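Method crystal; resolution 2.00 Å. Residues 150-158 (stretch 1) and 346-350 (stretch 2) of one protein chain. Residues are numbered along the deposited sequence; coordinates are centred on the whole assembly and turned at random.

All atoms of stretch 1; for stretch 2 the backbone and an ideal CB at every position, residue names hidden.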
# COMPACT_ATOMS: atom_id res chain seq x y z
N GLY A 150 -6.73 1.70 2.14
CA GLY A 150 -5.68 2.32 1.36
C GLY A 150 -4.28 1.79 1.62
O GLY A 150 -4.04 1.03 2.56
N SER A 151 -3.37 2.22 0.78
CA SER A 151 -1.98 1.84 0.81
C SER A 151 -1.09 3.04 1.15
O SER A 151 -1.11 4.04 0.43
CB SER A 151 -1.59 1.26 -0.55
OG SER A 151 -0.18 1.15 -0.60
N GLN A 152 -0.31 2.92 2.25
CA GLN A 152 0.66 3.98 2.64
C GLN A 152 1.79 4.07 1.60
O GLN A 152 2.42 5.11 1.45
CB GLN A 152 1.22 3.77 4.06
CG GLN A 152 0.15 3.84 5.18
CD GLN A 152 -0.39 2.46 5.53
OE1 GLN A 152 -0.41 1.53 4.69
NE2 GLN A 152 -0.86 2.30 6.76
N LEU A 153 2.00 2.98 0.85
CA LEU A 153 2.98 2.95 -0.24
C LEU A 153 2.44 3.75 -1.43
O LEU A 153 3.22 4.43 -2.10
CB LEU A 153 3.30 1.51 -0.63
CG LEU A 153 4.17 0.76 0.41
CD1 LEU A 153 4.20 -0.74 0.09
CD2 LEU A 153 5.62 1.35 0.44
N ALA A 154 1.10 3.72 -1.67
CA ALA A 154 0.51 4.56 -2.70
C ALA A 154 0.62 6.02 -2.24
O ALA A 154 0.92 6.87 -3.07
CB ALA A 154 -0.96 4.18 -2.95
N ASP A 155 0.44 6.31 -0.92
CA ASP A 155 0.59 7.67 -0.39
C ASP A 155 2.00 8.15 -0.66
O ASP A 155 2.18 9.30 -1.05
CB ASP A 155 0.35 7.72 1.12
CG ASP A 155 -1.06 7.39 1.51
OD1 ASP A 155 -1.91 7.30 0.61
OD2 ASP A 155 -1.33 7.27 2.72
N LEU A 156 2.98 7.26 -0.45
CA LEU A 156 4.39 7.53 -0.70
C LEU A 156 4.63 7.84 -2.17
O LEU A 156 5.27 8.86 -2.46
CB LEU A 156 5.29 6.37 -0.22
CG LEU A 156 6.79 6.48 -0.55
CD1 LEU A 156 7.45 7.67 0.18
CD2 LEU A 156 7.52 5.16 -0.21
N ALA A 157 4.12 7.00 -3.09
CA ALA A 157 4.26 7.16 -4.55
C ALA A 157 3.74 8.52 -5.06
O ALA A 157 4.25 9.05 -6.04
CB ALA A 157 3.52 6.06 -5.27
N TYR A 158 2.68 9.04 -4.43
CA TYR A 158 2.05 10.30 -4.81
C TYR A 158 2.61 11.52 -4.06
O TYR A 158 2.14 12.63 -4.26
CB TYR A 158 0.53 10.19 -4.66
CG TYR A 158 -0.07 9.53 -5.87
CD1 TYR A 158 -0.03 8.14 -6.02
CD2 TYR A 158 -0.58 10.29 -6.92
CE1 TYR A 158 -0.51 7.53 -7.17
CE2 TYR A 158 -1.05 9.68 -8.09
CZ TYR A 158 -1.02 8.30 -8.20
OH TYR A 158 -1.50 7.69 -9.33
N UNK A 346 7.95 -3.64 -5.85
CA UNK A 346 6.76 -4.42 -6.22
C UNK A 346 5.51 -3.56 -6.09
O UNK A 346 5.62 -2.44 -5.63
CB UNK A 346 6.64 -5.67 -5.35
N UNK A 347 4.36 -4.11 -6.49
CA UNK A 347 3.03 -3.46 -6.39
C UNK A 347 3.09 -2.01 -6.91
O UNK A 347 3.44 -1.80 -8.06
CB UNK A 347 2.54 -3.47 -4.94
N UNK A 348 2.70 -1.08 -6.06
CA UNK A 348 2.69 0.38 -6.29
C UNK A 348 4.01 0.83 -6.93
O UNK A 348 3.93 1.69 -7.76
CB UNK A 348 2.46 1.13 -4.98
N UNK A 349 5.14 0.24 -6.53
CA UNK A 349 6.41 0.65 -7.12
C UNK A 349 6.92 -0.37 -8.16
O UNK A 349 8.10 -0.32 -8.52
CB UNK A 349 7.45 0.84 -6.02
N UNK A 350 6.05 -1.25 -8.69
CA UNK A 350 6.45 -2.21 -9.73
C UNK A 350 7.21 -1.49 -10.88
O UNK A 350 6.82 -0.40 -11.31
CB UNK A 350 5.22 -2.93 -10.28

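Position 346 lies beyond the reach of stretch 1: its ideal CB has no atom of that stretch within 5.5 Å, and phi/psi of -135/175 is an extended conformation open to almost any residue. The choice is left undetermined by this contact. The deposited residue is Ala 346, whose carbonyl O accepts from the backbone N of 349 at 2.9 Å, helping to close the turn.

Position 347 has a positive phi, 48°, with psi -124°, a combination most readily adopted by glycine, though Asn and Asp are also plausible on such tight turns. Its CA-to-CB bond points toward stretch 1, but the ideal CB touches nothing there, so a side chain of some length has space to fill, with the hydroxyl of Ser 151 and the methyls of Leu 153 beyond. A small polar residue would suit. It is Asp 347, with chi1 at 58° (p). Asp 347 OD2 accepts a weak hydrogen bond from the backbone N of position 348, the two atoms 3.0 Å apart. Asp 347 OD2 also lies 3.9 Å from Leu 153 CD1. A water links the stretches: it accepts from Ser 151 OG at 2.6 Å and donates to Asp 347 OD2 at 2.8 Å. The same Ser 151 OG caps the helix, accepting from Ala 154 N at 3.1 Å and, weakly, from Leu 153 N at 3.2 Å.

Position 348 approaches the helix most intimately. Its ideal CB points toward it, 4.4 Å from both Leu 153 C and Ala 154 N and 5.1 Å from Ala 157 CB. The small alanines leave a shallow apolar groove, suited to Ala, Val, Ile or perhaps Thr. Val 348 fills it: CG1 packs 3.6 Å from Ala 157 CB and 3.8 Å from Ala 154 CA, while CG2 lies 4.1 Å from Ala 154 CB. Two branches at CB thus cover the groove without requiring a long side chain.

At position 349 CA-to-CB runs sideways, and the ideal CB meets nothing within 5.5 Å. A side chain must therefore be long to reach Leu 153, Leu 156 and Ala 157; Leu, Met or an aromatic could do so. Phe 349, with chi1 at -74° (m), brings its ring end to the helix: CZ lies 3.7 Å from both Leu 156 CD2 and Ala 157 CA, and CE1 is 3.5 Å from Leu 153 O.

Position 350 is out of reach and imposes no choice through this contact. Glu 350 extends its side chain clear of stretch 1, while its backbone N donates to Asp 347 O at 2.7 Å.

Stretch 2 (346-350) ADVFE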
# COMPACT_ATOMS: atom_id res chain seq x y z
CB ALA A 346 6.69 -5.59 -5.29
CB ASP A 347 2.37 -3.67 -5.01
CG ASP A 347 3.08 -3.22 -3.72
OD1 ASP A 347 3.89 -3.99 -3.19
OD2 ASP A 347 2.80 -2.11 -3.24
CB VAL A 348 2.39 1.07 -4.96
CG1 VAL A 348 2.80 2.51 -4.95
CG2 VAL A 348 0.93 0.90 -4.62
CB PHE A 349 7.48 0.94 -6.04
CG PHE A 349 7.27 2.22 -5.27
CD1 PHE A 349 6.50 2.25 -4.11
CD2 PHE A 349 7.84 3.41 -5.70
CE1 PHE A 349 6.31 3.44 -3.40
CE2 PHE A 349 7.65 4.61 -4.99
CZ PHE A 349 6.89 4.61 -3.84
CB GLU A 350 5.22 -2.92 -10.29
CG GLU A 350 5.50 -3.97 -11.35
CD GLU A 350 4.31 -4.85 -11.65
OE1 GLU A 350 4.26 -5.98 -11.12
OE2 GLU A 350 3.38 -4.38 -12.35
O HOH W 1 0.78 -1.13 -1.51
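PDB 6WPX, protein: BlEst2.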